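Local coordinates for probable enoyl-CoA hydratase/isomerase (Mycobacterium abscessus, PDB 3SWX) that probably catalyses the hydration or isomerisation of enoyl-CoA thioesters, as a member of the crotonase-like enoyl-CoA hydratase/isomerase family, at the interface of chains A and B. Sequence-based numbering; all coordinates share one arbitrary frame. Chains: chain A/B, Probable enoyl-CoA hydratase/isomerase.

Contact 1: the interface of chains A and B. Residues chain A 211, 214-215, 237-238, 241; chain B 143-145, 147.
The carbonyl O of A:Gly211 faces B:Tyr145 CB and also accepts a hydrogen bond from within its own helix, 2.9 Å from the hydroxyl OG1 of A:Thr215. The donor is tilted 32° from the carbonyl plane. This hydroxyl, held anti to its own carbonyl carbon, also lies in the plane of the B:Tyr145 ring at its edge, 3.5 Å from B:Tyr145 CB. The tyrosine ring is wedged between helices 209-225 and 227-242 of chain A. Its CG occupies the crowded position between backbone N and carbonyl carbon (chi1 86°), which carries the ring away from the loop and into this groove. A:Ala214 CB sits over one face, offset toward the rim, while A:Leu241 crosses the tyrosine at about a right angle and brings CD1 to 3.4 Å from B:Tyr145 CD1. Toward the hydroxyl end, the methyl CG2 of A:Thr237 packs 3.5 Å from B:Tyr145 CE1. Alongside, A:Val238 CG2 stands over the face of the B:Phe147 ring, 3.5 Å from CD2, in a CH-pi contact. Contact across this patch is by packing, with no direct polar bond. The aromatic loop of chain B thereby plugs into a helix pair of its neighbour, probably helping to hold the subunits together.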
ATOM      1  N   GLY A 211      15.614  -4.368  19.450  1.00 16.02           N
ATOM      2  CA  GLY A 211      15.614  -3.914  18.045  1.00 15.31           C
ATOM      3  C   GLY A 211      14.366  -4.377  17.297  1.00 15.24           C
ATOM      4  O   GLY A 211      13.737  -3.596  16.566  1.00 14.34           O
ATOM      5  N   ALA A 214      11.481  -2.324  18.734  1.00 13.93           N
ATOM      6  CA  ALA A 214      11.568  -0.947  18.235  1.00 14.27           C
ATOM      7  C   ALA A 214      11.058  -0.836  16.783  1.00 14.00           C
ATOM      8  O   ALA A 214      10.352   0.125  16.414  1.00 13.88           O
ATOM      9  CB  ALA A 214      13.033  -0.429  18.350  1.00 13.96           C
ATOM     10  N   THR A 215      11.405  -1.835  15.969  1.00 13.71           N
ATOM     11  CA  THR A 215      10.959  -1.888  14.564  1.00 12.94           C
ATOM     12  C   THR A 215       9.424  -1.914  14.490  1.00 12.54           C
ATOM     13  O   THR A 215       8.813  -1.110  13.776  1.00 11.44           O
ATOM     14  CB  THR A 215      11.540  -3.110  13.850  1.00 13.11           C
ATOM     15  OG1 THR A 215      12.964  -3.034  13.864  1.00 13.81           O
ATOM     16  CG2 THR A 215      11.031  -3.203  12.402  1.00 11.78           C
ATOM     17  N   THR A 237      15.212   6.809  19.586  1.00 21.13           N
ATOM     18  CA  THR A 237      15.132   5.366  19.759  1.00 20.47           C
ATOM     19  C   THR A 237      16.450   4.662  19.475  1.00 19.98           C
ATOM     20  O   THR A 237      16.869   3.817  20.246  1.00 19.33           O
ATOM     21  CB  THR A 237      14.034   4.785  18.890  1.00 20.27           C
ATOM     22  OG1 THR A 237      12.795   5.312  19.344  1.00 21.31           O
ATOM     23  CG2 THR A 237      14.015   3.275  18.962  1.00 19.50           C
ATOM     24  N   VAL A 238      17.124   5.014  18.390  1.00 20.08           N
ATOM     25  CA  VAL A 238      18.406   4.386  18.108  1.00 20.44           C
ATOM     26  C   VAL A 238      19.429   4.741  19.181  1.00 21.95           C
ATOM     27  O   VAL A 238      20.268   3.904  19.554  1.00 22.01           O
ATOM     28  CB  VAL A 238      18.921   4.672  16.678  1.00 20.77           C
ATOM     29  CG1 VAL A 238      19.722   5.972  16.592  1.00 19.10           C
ATOM     30  CG2 VAL A 238      19.758   3.494  16.209  1.00 19.63           C
ATOM     31  N   LEU A 241      18.850   2.478  22.096  1.00 23.00           N
ATOM     32  CA  LEU A 241      19.354   1.150  21.734  1.00 23.11           C
ATOM     33  C   LEU A 241      20.895   1.073  21.782  1.00 24.32           C
ATOM     34  O   LEU A 241      21.439   0.039  22.173  1.00 23.85           O
ATOM     35  CB  LEU A 241      18.845   0.703  20.360  1.00 22.26           C
ATOM     36  CG  LEU A 241      17.343   0.420  20.248  1.00 22.03           C
ATOM     37  CD1 LEU A 241      16.944   0.152  18.787  1.00 20.04           C
ATOM     38  CD2 LEU A 241      16.929  -0.733  21.142  1.00 21.39           C
TER
ATOM     39  N   GLY B 143      22.009  -5.303  16.949  1.00 21.15           N
ATOM     40  CA  GLY B 143      21.580  -4.771  18.229  1.00 20.59           C
ATOM     41  C   GLY B 143      20.806  -3.463  18.164  1.00 19.84           C
ATOM     42  O   GLY B 143      20.440  -2.917  19.201  1.00 20.67           O
ATOM     43  N   ILE B 144      20.579  -2.935  16.970  1.00 18.84           N
ATOM     44  CA  ILE B 144      19.795  -1.716  16.808  1.00 18.02           C
ATOM     45  C   ILE B 144      18.571  -2.009  15.933  1.00 16.97           C
ATOM     46  O   ILE B 144      18.022  -3.108  15.993  1.00 16.17           O
ATOM     47  CB  ILE B 144      20.685  -0.535  16.303  1.00 18.05           C
ATOM     48  CG1 ILE B 144      21.371  -0.863  14.967  1.00 17.95           C
ATOM     49  CG2 ILE B 144      21.741  -0.200  17.374  1.00 20.04           C
ATOM     50  CD1 ILE B 144      21.861   0.371  14.157  1.00 18.17           C
ATOM     51  N   TYR B 145      18.114  -1.029  15.150  1.00 16.80           N
ATOM     52  CA  TYR B 145      16.964  -1.220  14.269  1.00 16.14           C
ATOM     53  C   TYR B 145      17.087  -0.218  13.114  1.00 16.14           C
ATOM     54  O   TYR B 145      17.955   0.676  13.162  1.00 15.96           O
ATOM     55  CB  TYR B 145      15.643  -1.055  15.054  1.00 15.76           C
ATOM     56  CG  TYR B 145      15.164   0.376  15.151  1.00 15.79           C
ATOM     57  CD1 TYR B 145      15.961   1.352  15.753  1.00 16.35           C
ATOM     58  CD2 TYR B 145      13.920   0.760  14.652  1.00 15.44           C
ATOM     59  CE1 TYR B 145      15.546   2.677  15.835  1.00 17.07           C
ATOM     60  CE2 TYR B 145      13.483   2.096  14.747  1.00 15.98           C
ATOM     61  CZ  TYR B 145      14.312   3.049  15.328  1.00 17.94           C
ATOM     62  OH  TYR B 145      13.920   4.369  15.438  1.00 19.84           O
ATOM     63  N   PHE B 147      16.702   2.976  11.281  1.00 16.37           N
ATOM     64  CA  PHE B 147      16.334   4.320  11.702  1.00 16.76           C
ATOM     65  C   PHE B 147      16.419   5.380  10.608  1.00 15.84           C
ATOM     66  O   PHE B 147      16.423   6.568  10.897  1.00 15.21           O
ATOM     67  CB  PHE B 147      17.126   4.706  12.943  1.00 17.04           C
ATOM     68  CG  PHE B 147      18.598   4.803  12.734  1.00 19.46           C
ATOM     69  CD1 PHE B 147      19.212   6.046  12.627  1.00 22.09           C
ATOM     70  CD2 PHE B 147      19.382   3.665  12.710  1.00 20.01           C
ATOM     71  CE1 PHE B 147      20.585   6.146  12.470  1.00 22.03           C
ATOM     72  CE2 PHE B 147      20.739   3.752  12.554  1.00 21.60           C
ATOM     73  CZ  PHE B 147      21.346   4.995  12.431  1.00 23.43           C
TER

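Contact 2: the interface of chains A and B. Residues chain A 125-126, 179, 182, 184-185; chain B 161-162, 165, 180.
A:Gln185 and B:Asn162 meet amide to amide: NE2 of the glutamine donates to the side-chain carbonyl OD1 of the asparagine at 3.1 Å. The acceptor lies in the glutamine amide plane, but the donor stands above the asparagine carbonyl plane, 71° out of it, and the two amide planes are nearly perpendicular. The glutamine chain bends at chi2 (60°), folding its amide over the backbone of B:Gly161, with CD 3.6 Å from the glycine CA. Beside this pair, the guanidinium of B:Arg180 lies nearly parallel to the A:His179 imidazole, the planes 16° apart. B:Arg180 NH1 sits over the imidazole face, offset toward the rim, 3.7 Å from its centroid, in a cation-pi contact. A bend at chi3 of the arginine turns the guanidinium onto that face.

Water 2 ties the two pairs together. It lies in the guanidinium plane, 2.8 Å from B:Arg180 NH1, and also bonds to B:Asn162 OD1 and to the backbone carbonyl of A:His179. The carbonyl O of A:Val184 is 2.7 Å from the O of water 2. A second water joins A:Gly182 O to the backbone N of B:Asn162. Farther out, A:Ile126 CD1 packs 3.8 Å from B:Arg165 CA. Through this largely polar, water-bridged seam, the start of helix 160-167 of chain B is docked against chain A, probably helping to set the relative orientation of the subunits.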
ATOM      1  N   ASP A 125       2.216 -10.315  11.751  1.00 14.57           N
ATOM      2  CA  ASP A 125       3.339  -9.654  11.082  1.00 14.14           C
ATOM      3  C   ASP A 125       3.851 -10.405   9.860  1.00 14.21           C
ATOM      4  O   ASP A 125       4.404  -9.795   8.954  1.00 14.55           O
ATOM      5  CB  ASP A 125       4.456  -9.404  12.094  1.00 14.39           C
ATOM      6  CG  ASP A 125       3.948  -8.642  13.291  1.00 14.28           C
ATOM      7  OD1 ASP A 125       3.374  -7.565  13.047  1.00 14.87           O
ATOM      8  OD2 ASP A 125       4.028  -9.157  14.431  1.00 13.57           O
ATOM      9  N   ILE A 126       3.687 -11.725   9.844  1.00 13.33           N
ATOM     10  CA  ILE A 126       4.161 -12.562   8.746  1.00 12.57           C
ATOM     11  C   ILE A 126       3.202 -13.732   8.620  1.00 12.61           C
ATOM     12  O   ILE A 126       2.799 -14.335   9.632  1.00 12.74           O
ATOM     13  CB  ILE A 126       5.608 -13.121   8.976  1.00 13.06           C
ATOM     14  CG1 ILE A 126       6.631 -11.994   9.197  1.00 13.24           C
ATOM     15  CG2 ILE A 126       6.025 -14.019   7.787  1.00 12.57           C
ATOM     16  CD1 ILE A 126       7.970 -12.432   9.829  1.00 11.44           C
ATOM     17  N   HIS A 179      -1.067 -14.460  -1.986  1.00 16.88           N
ATOM     18  CA  HIS A 179       0.332 -14.092  -2.119  1.00 16.93           C
ATOM     19  C   HIS A 179       0.535 -12.915  -3.082  1.00 17.16           C
ATOM     20  O   HIS A 179       1.309 -12.000  -2.786  1.00 18.03           O
ATOM     21  CB  HIS A 179       1.112 -15.321  -2.593  1.00 17.57           C
ATOM     22  CG  HIS A 179       2.586 -15.103  -2.737  1.00 17.25           C
ATOM     23  ND1 HIS A 179       3.221 -15.182  -3.952  1.00 18.75           N
ATOM     24  CD2 HIS A 179       3.549 -14.827  -1.824  1.00 17.12           C
ATOM     25  CE1 HIS A 179       4.519 -14.974  -3.780  1.00 19.18           C
ATOM     26  NE2 HIS A 179       4.742 -14.762  -2.497  1.00 17.14           N
ATOM     27  N   GLY A 182      -0.363  -9.591  -1.390  1.00 16.19           N
ATOM     28  CA  GLY A 182       0.401  -9.170  -0.228  1.00 16.18           C
ATOM     29  C   GLY A 182       0.018  -9.754   1.130  1.00 16.18           C
ATOM     30  O   GLY A 182       0.758  -9.540   2.094  1.00 16.75           O
ATOM     31  N   VAL A 184      -0.231 -13.035   2.029  1.00 15.53           N
ATOM     32  CA  VAL A 184       0.619 -14.173   2.289  1.00 15.03           C
ATOM     33  C   VAL A 184       2.041 -13.862   1.793  1.00 15.23           C
ATOM     34  O   VAL A 184       2.237 -13.397   0.658  1.00 15.43           O
ATOM     35  CB  VAL A 184       0.045 -15.432   1.583  1.00 15.08           C
ATOM     36  CG1 VAL A 184       1.103 -16.561   1.473  1.00 15.45           C
ATOM     37  CG2 VAL A 184      -1.219 -15.912   2.303  1.00 13.11           C
ATOM     38  N   GLN A 185       3.031 -14.114   2.639  1.00 15.22           N
ATOM     39  CA  GLN A 185       4.418 -13.763   2.303  1.00 15.44           C
ATOM     40  C   GLN A 185       5.123 -14.865   1.532  1.00 15.75           C
ATOM     41  O   GLN A 185       6.040 -14.594   0.765  1.00 16.28           O
ATOM     42  CB  GLN A 185       5.215 -13.431   3.567  1.00 15.24           C
ATOM     43  CG  GLN A 185       5.072 -11.972   4.023  1.00 14.95           C
ATOM     44  CD  GLN A 185       3.643 -11.592   4.343  1.00 12.32           C
ATOM     45  OE1 GLN A 185       3.093 -12.039   5.354  1.00 12.09           O
ATOM     46  NE2 GLN A 185       3.036 -10.759   3.499  1.00  9.52           N
TER
ATOM     47  N   GLY B 161       3.187  -7.204   6.148  1.00 11.93           N
ATOM     48  CA  GLY B 161       3.798  -8.541   6.163  1.00 12.67           C
ATOM     49  C   GLY B 161       5.051  -8.708   5.339  1.00 12.85           C
ATOM     50  O   GLY B 161       6.027  -9.293   5.798  1.00 14.48           O
ATOM     51  N   ASN B 162       5.046  -8.207   4.113  1.00 13.25           N
ATOM     52  CA  ASN B 162       6.230  -8.318   3.257  1.00 13.77           C
ATOM     53  C   ASN B 162       7.404  -7.537   3.830  1.00 13.67           C
ATOM     54  O   ASN B 162       8.543  -8.033   3.814  1.00 13.59           O
ATOM     55  CB  ASN B 162       5.937  -7.899   1.795  1.00 14.32           C
ATOM     56  CG  ASN B 162       5.069  -8.918   1.035  1.00 15.79           C
ATOM     57  OD1 ASN B 162       5.129 -10.110   1.288  1.00 20.06           O
ATOM     58  ND2 ASN B 162       4.278  -8.434   0.091  1.00 17.96           N
ATOM     59  N   ARG B 165       8.717  -9.408   7.189  1.00 13.01           N
ATOM     60  CA  ARG B 165       9.444 -10.610   6.813  1.00 12.88           C
ATOM     61  C   ARG B 165      10.938 -10.324   6.676  1.00 13.15           C
ATOM     62  O   ARG B 165      11.780 -11.149   7.079  1.00 12.32           O
ATOM     63  CB  ARG B 165       8.891 -11.149   5.489  1.00 12.78           C
ATOM     64  CG  ARG B 165       9.718 -12.263   4.853  1.00 13.91           C
ATOM     65  CD  ARG B 165       9.814 -13.444   5.761  1.00 15.24           C
ATOM     66  NE  ARG B 165      10.660 -14.493   5.199  1.00 15.35           N
ATOM     67  CZ  ARG B 165      11.955 -14.653   5.449  1.00 16.14           C
ATOM     68  NH1 ARG B 165      12.623 -13.801   6.230  1.00 17.45           N
ATOM     69  NH2 ARG B 165      12.596 -15.664   4.887  1.00 16.66           N
ATOM     70  N   ARG B 180       8.996  -7.666  -6.688  1.00 16.90           N
ATOM     71  CA  ARG B 180       7.684  -8.249  -6.386  1.00 17.93           C
ATOM     72  C   ARG B 180       6.938  -7.381  -5.378  1.00 17.12           C
ATOM     73  O   ARG B 180       5.759  -7.066  -5.569  1.00 16.55           O
ATOM     74  CB  ARG B 180       7.792  -9.656  -5.811  1.00 18.27           C
ATOM     75  CG  ARG B 180       6.452 -10.423  -5.886  1.00 20.98           C
ATOM     76  CD  ARG B 180       6.557 -11.815  -5.260  1.00 22.68           C
ATOM     77  NE  ARG B 180       6.876 -11.742  -3.838  1.00 25.85           N
ATOM     78  CZ  ARG B 180       5.993 -11.545  -2.857  1.00 27.24           C
ATOM     79  NH1 ARG B 180       4.703 -11.406  -3.127  1.00 29.34           N
ATOM     80  NH2 ARG B 180       6.414 -11.496  -1.598  1.00 27.83           N
TER
HETATM   81  O   HOH W   1       2.454  -7.459   2.743  1.00 10.48           O
HETATM   82  O   HOH W   2       3.216 -11.293  -0.717  1.00 20.61           O

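Contact 3: the interface of chains A and B. Residues chain A 218, 222, 227, 230-231, 234; chain B 95-96, 149, 152-153, 224.
Helical backbone at A:Asp227, A:Ala230 and A:Glu231 in helix 227-242 faces B:Ile152 of helix 150-158 and the non-helical segment at B:Val96. A:Glu231 and B:Arg224 reach toward each other tip to tip in a two-pronged salt bridge. B:Arg224 NH1 donates to A:Glu231 OE2 at 2.9 Å, and B:Arg224 NH2 to A:Glu231 OE1 at 3.1 Å. Both carboxylate oxygens are met on the syn side, yet the two groups are twisted, their planes 43° apart. The glutamate chain is extended beyond CG, whereas the arginine bends at chi2 and chi3 to bring its guanidinium end-on. Water 3 links the same NH1 to A:Asp227 OD2, lying 2.6 Å from that oxygen, so a second carboxylate is coupled to the arginine.

B:Ile152 fills the adjoining apolar patch. B:Ile152 CG1 lies 3.7 Å from A:Ala230 CB and also meets the methyl CB of A:Ala222, while CD1 touches the aliphatic A:Glu231 CG. CG2 points instead at the A:Asp227 carboxylate, 3.4 Å from OD1. On the side of B:Ile152 CD1, away from CG2, A:Leu234 CD1 packs 4.0 Å from B:Val96 CB. Behind these groups, A:Asn218 ND2 donates almost straight (176°) to A:Ala230 O, tying helix 209-225 to helix 227-242. The patch joins a charged clamp to apolar packing and probably helps fix the register of the two subunits.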
ATOM      1  N   ASN A 218       7.843   1.537  16.157  1.00 14.62           N
ATOM      2  CA  ASN A 218       7.942   2.718  15.288  1.00 14.86           C
ATOM      3  C   ASN A 218       7.084   2.578  14.037  1.00 14.38           C
ATOM      4  O   ASN A 218       6.457   3.544  13.601  1.00 14.02           O
ATOM      5  CB  ASN A 218       9.394   3.029  14.906  1.00 14.94           C
ATOM      6  CG  ASN A 218       9.529   4.390  14.279  1.00 14.97           C
ATOM      7  OD1 ASN A 218       9.509   4.518  13.064  1.00 12.55           O
ATOM      8  ND2 ASN A 218       9.599   5.424  15.110  1.00 13.91           N
ATOM      9  N   ALA A 222       3.877   5.121  13.069  1.00 13.86           N
ATOM     10  CA  ALA A 222       3.684   5.734  11.754  1.00 14.23           C
ATOM     11  C   ALA A 222       2.248   5.557  11.271  1.00 14.57           C
ATOM     12  O   ALA A 222       1.661   6.475  10.713  1.00 13.21           O
ATOM     13  CB  ALA A 222       4.658   5.118  10.707  1.00 12.94           C
ATOM     14  N   ASP A 227       3.601  10.032   9.791  1.00 13.24           N
ATOM     15  CA  ASP A 227       5.018  10.020   9.446  1.00 13.14           C
ATOM     16  C   ASP A 227       5.843  10.875  10.391  1.00 13.02           C
ATOM     17  O   ASP A 227       6.886  10.423  10.875  1.00 12.72           O
ATOM     18  CB  ASP A 227       5.235  10.512   8.026  1.00 13.34           C
ATOM     19  CG  ASP A 227       4.988   9.440   6.991  1.00 14.96           C
ATOM     20  OD1 ASP A 227       4.164   8.512   7.233  1.00 14.73           O
ATOM     21  OD2 ASP A 227       5.627   9.536   5.929  1.00 16.23           O
ATOM     22  N   ALA A 230       6.372   9.146  13.804  1.00 11.32           N
ATOM     23  CA  ALA A 230       7.387   8.105  13.697  1.00 11.70           C
ATOM     24  C   ALA A 230       8.808   8.698  13.462  1.00 11.65           C
ATOM     25  O   ALA A 230       9.776   8.303  14.109  1.00 11.45           O
ATOM     26  CB  ALA A 230       6.971   7.104  12.562  1.00 10.72           C
ATOM     27  N   GLU A 231       8.933   9.637  12.526  1.00 11.74           N
ATOM     28  CA  GLU A 231      10.221  10.286  12.253  1.00 12.16           C
ATOM     29  C   GLU A 231      10.883  10.859  13.514  1.00 13.03           C
ATOM     30  O   GLU A 231      12.087  10.692  13.725  1.00 11.94           O
ATOM     31  CB  GLU A 231      10.042  11.421  11.224  1.00 12.37           C
ATOM     32  CG  GLU A 231       9.857  10.925   9.783  1.00 11.78           C
ATOM     33  CD  GLU A 231       9.450  12.000   8.809  1.00 13.30           C
ATOM     34  OE1 GLU A 231       9.301  13.187   9.175  1.00 13.55           O
ATOM     35  OE2 GLU A 231       9.218  11.652   7.637  1.00 15.74           O
ATOM     36  N   LEU A 234      12.886   8.440  15.586  1.00 17.09           N
ATOM     37  CA  LEU A 234      13.902   7.578  14.957  1.00 17.22           C
ATOM     38  C   LEU A 234      15.243   7.616  15.686  1.00 18.50           C
ATOM     39  O   LEU A 234      15.754   6.573  16.129  1.00 18.29           O
ATOM     40  CB  LEU A 234      14.079   7.927  13.479  1.00 17.11           C
ATOM     41  CG  LEU A 234      12.885   7.541  12.602  1.00 16.55           C
ATOM     42  CD1 LEU A 234      13.110   7.928  11.155  1.00 14.17           C
ATOM     43  CD2 LEU A 234      12.603   6.014  12.717  1.00 15.57           C
TER
ATOM     44  N   GLN B  95      15.653  12.093   4.203  1.00 16.99           N
ATOM     45  CA  GLN B  95      14.452  12.937   4.208  1.00 16.87           C
ATOM     46  C   GLN B  95      13.430  12.525   5.294  1.00 16.67           C
ATOM     47  O   GLN B  95      12.222  12.447   5.050  1.00 17.31           O
ATOM     48  CB  GLN B  95      13.818  12.956   2.821  1.00 15.83           C
ATOM     49  CG  GLN B  95      14.770  13.440   1.720  1.00 16.68           C
ATOM     50  CD  GLN B  95      14.236  13.196   0.327  1.00 15.99           C
ATOM     51  OE1 GLN B  95      13.191  13.724  -0.049  1.00 17.42           O
ATOM     52  NE2 GLN B  95      14.940  12.379  -0.444  1.00 18.37           N
ATOM     53  N   VAL B  96      13.946  12.309   6.492  1.00 17.25           N
ATOM     54  CA  VAL B  96      13.161  11.943   7.672  1.00 18.17           C
ATOM     55  C   VAL B  96      13.234  12.981   8.805  1.00 19.28           C
ATOM     56  O   VAL B  96      12.912  12.655   9.939  1.00 19.73           O
ATOM     57  CB  VAL B  96      13.628  10.591   8.247  1.00 17.87           C
ATOM     58  CG1 VAL B  96      13.204   9.454   7.369  1.00 17.02           C
ATOM     59  CG2 VAL B  96      15.144  10.590   8.459  1.00 18.34           C
ATOM     60  N   GLY B 149      14.053   5.477   8.019  1.00 14.45           N
ATOM     61  CA  GLY B 149      12.737   5.513   7.390  1.00 13.55           C
ATOM     62  C   GLY B 149      12.120   4.192   6.941  1.00 13.65           C
ATOM     63  O   GLY B 149      10.927   4.176   6.572  1.00 12.87           O
ATOM     64  N   ILE B 152       8.753   3.251   8.341  1.00 12.43           N
ATOM     65  CA  ILE B 152       7.618   4.013   7.838  1.00 12.29           C
ATOM     66  C   ILE B 152       7.307   3.590   6.395  1.00 11.99           C
ATOM     67  O   ILE B 152       6.175   3.245   6.076  1.00 11.32           O
ATOM     68  CB  ILE B 152       7.904   5.539   7.863  1.00 12.03           C
ATOM     69  CG1 ILE B 152       8.158   6.005   9.290  1.00 13.70           C
ATOM     70  CG2 ILE B 152       6.737   6.345   7.196  1.00 12.52           C
ATOM     71  CD1 ILE B 152       8.883   7.357   9.401  1.00 11.93           C
ATOM     72  N   ARG B 153       8.335   3.583   5.547  1.00 11.60           N
ATOM     73  CA  ARG B 153       8.137   3.452   4.112  1.00 11.71           C
ATOM     74  C   ARG B 153       8.079   2.032   3.596  1.00 11.46           C
ATOM     75  O   ARG B 153       7.464   1.811   2.583  1.00 10.47           O
ATOM     76  CB  ARG B 153       9.227   4.218   3.363  1.00 12.10           C
ATOM     77  CG  ARG B 153       9.201   5.707   3.701  1.00 14.61           C
ATOM     78  CD  ARG B 153      10.453   6.405   3.291  1.00 16.48           C
ATOM     79  NE  ARG B 153      10.351   7.825   3.630  1.00 17.88           N
ATOM     80  CZ  ARG B 153      11.377   8.647   3.812  1.00 16.76           C
ATOM     81  NH1 ARG B 153      12.616   8.213   3.732  1.00 15.56           N
ATOM     82  NH2 ARG B 153      11.144   9.910   4.121  1.00 19.18           N
ATOM     83  N   ARG B 224       1.280  13.224   4.428  1.00 18.25           N
ATOM     84  CA  ARG B 224       1.577  13.943   5.679  1.00 18.72           C
ATOM     85  C   ARG B 224       0.353  14.493   6.395  1.00 18.62           C
ATOM     86  O   ARG B 224       0.346  14.543   7.625  1.00 18.80           O
ATOM     87  CB  ARG B 224       2.492  15.160   5.462  1.00 18.82           C
ATOM     88  CG  ARG B 224       3.753  14.920   4.727  1.00 21.27           C
ATOM     89  CD  ARG B 224       4.738  14.145   5.479  1.00 20.60           C
ATOM     90  NE  ARG B 224       5.363  14.834   6.611  1.00 20.34           N
ATOM     91  CZ  ARG B 224       6.508  14.423   7.171  1.00 20.16           C
ATOM     92  NH1 ARG B 224       7.173  13.395   6.656  1.00 16.68           N
ATOM     93  NH2 ARG B 224       7.008  15.047   8.232  1.00 23.45           N
TER
HETATM   94  O   HOH W   3       6.333  11.542   4.443  1.00 12.92           O

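The centres of the C-alpha atoms of contacts 1 and 3 lie about 13 Å apart, and both contacts use helices 209-225 and 227-242 of chain A; this helix pair therefore meets chain B at two successive places. Contact 2 stands farther off, about 22 Å from contact 1 and 21 Å from contact 3, and draws on other parts of chain A. Helix 209-225 also serves from the opposite side, since chain B supplies its own copy to contact 3. The interface is not an exact two-fold, and with three copies in the deposited assembly this suits a trimer whose subunits present different surfaces to each neighbour.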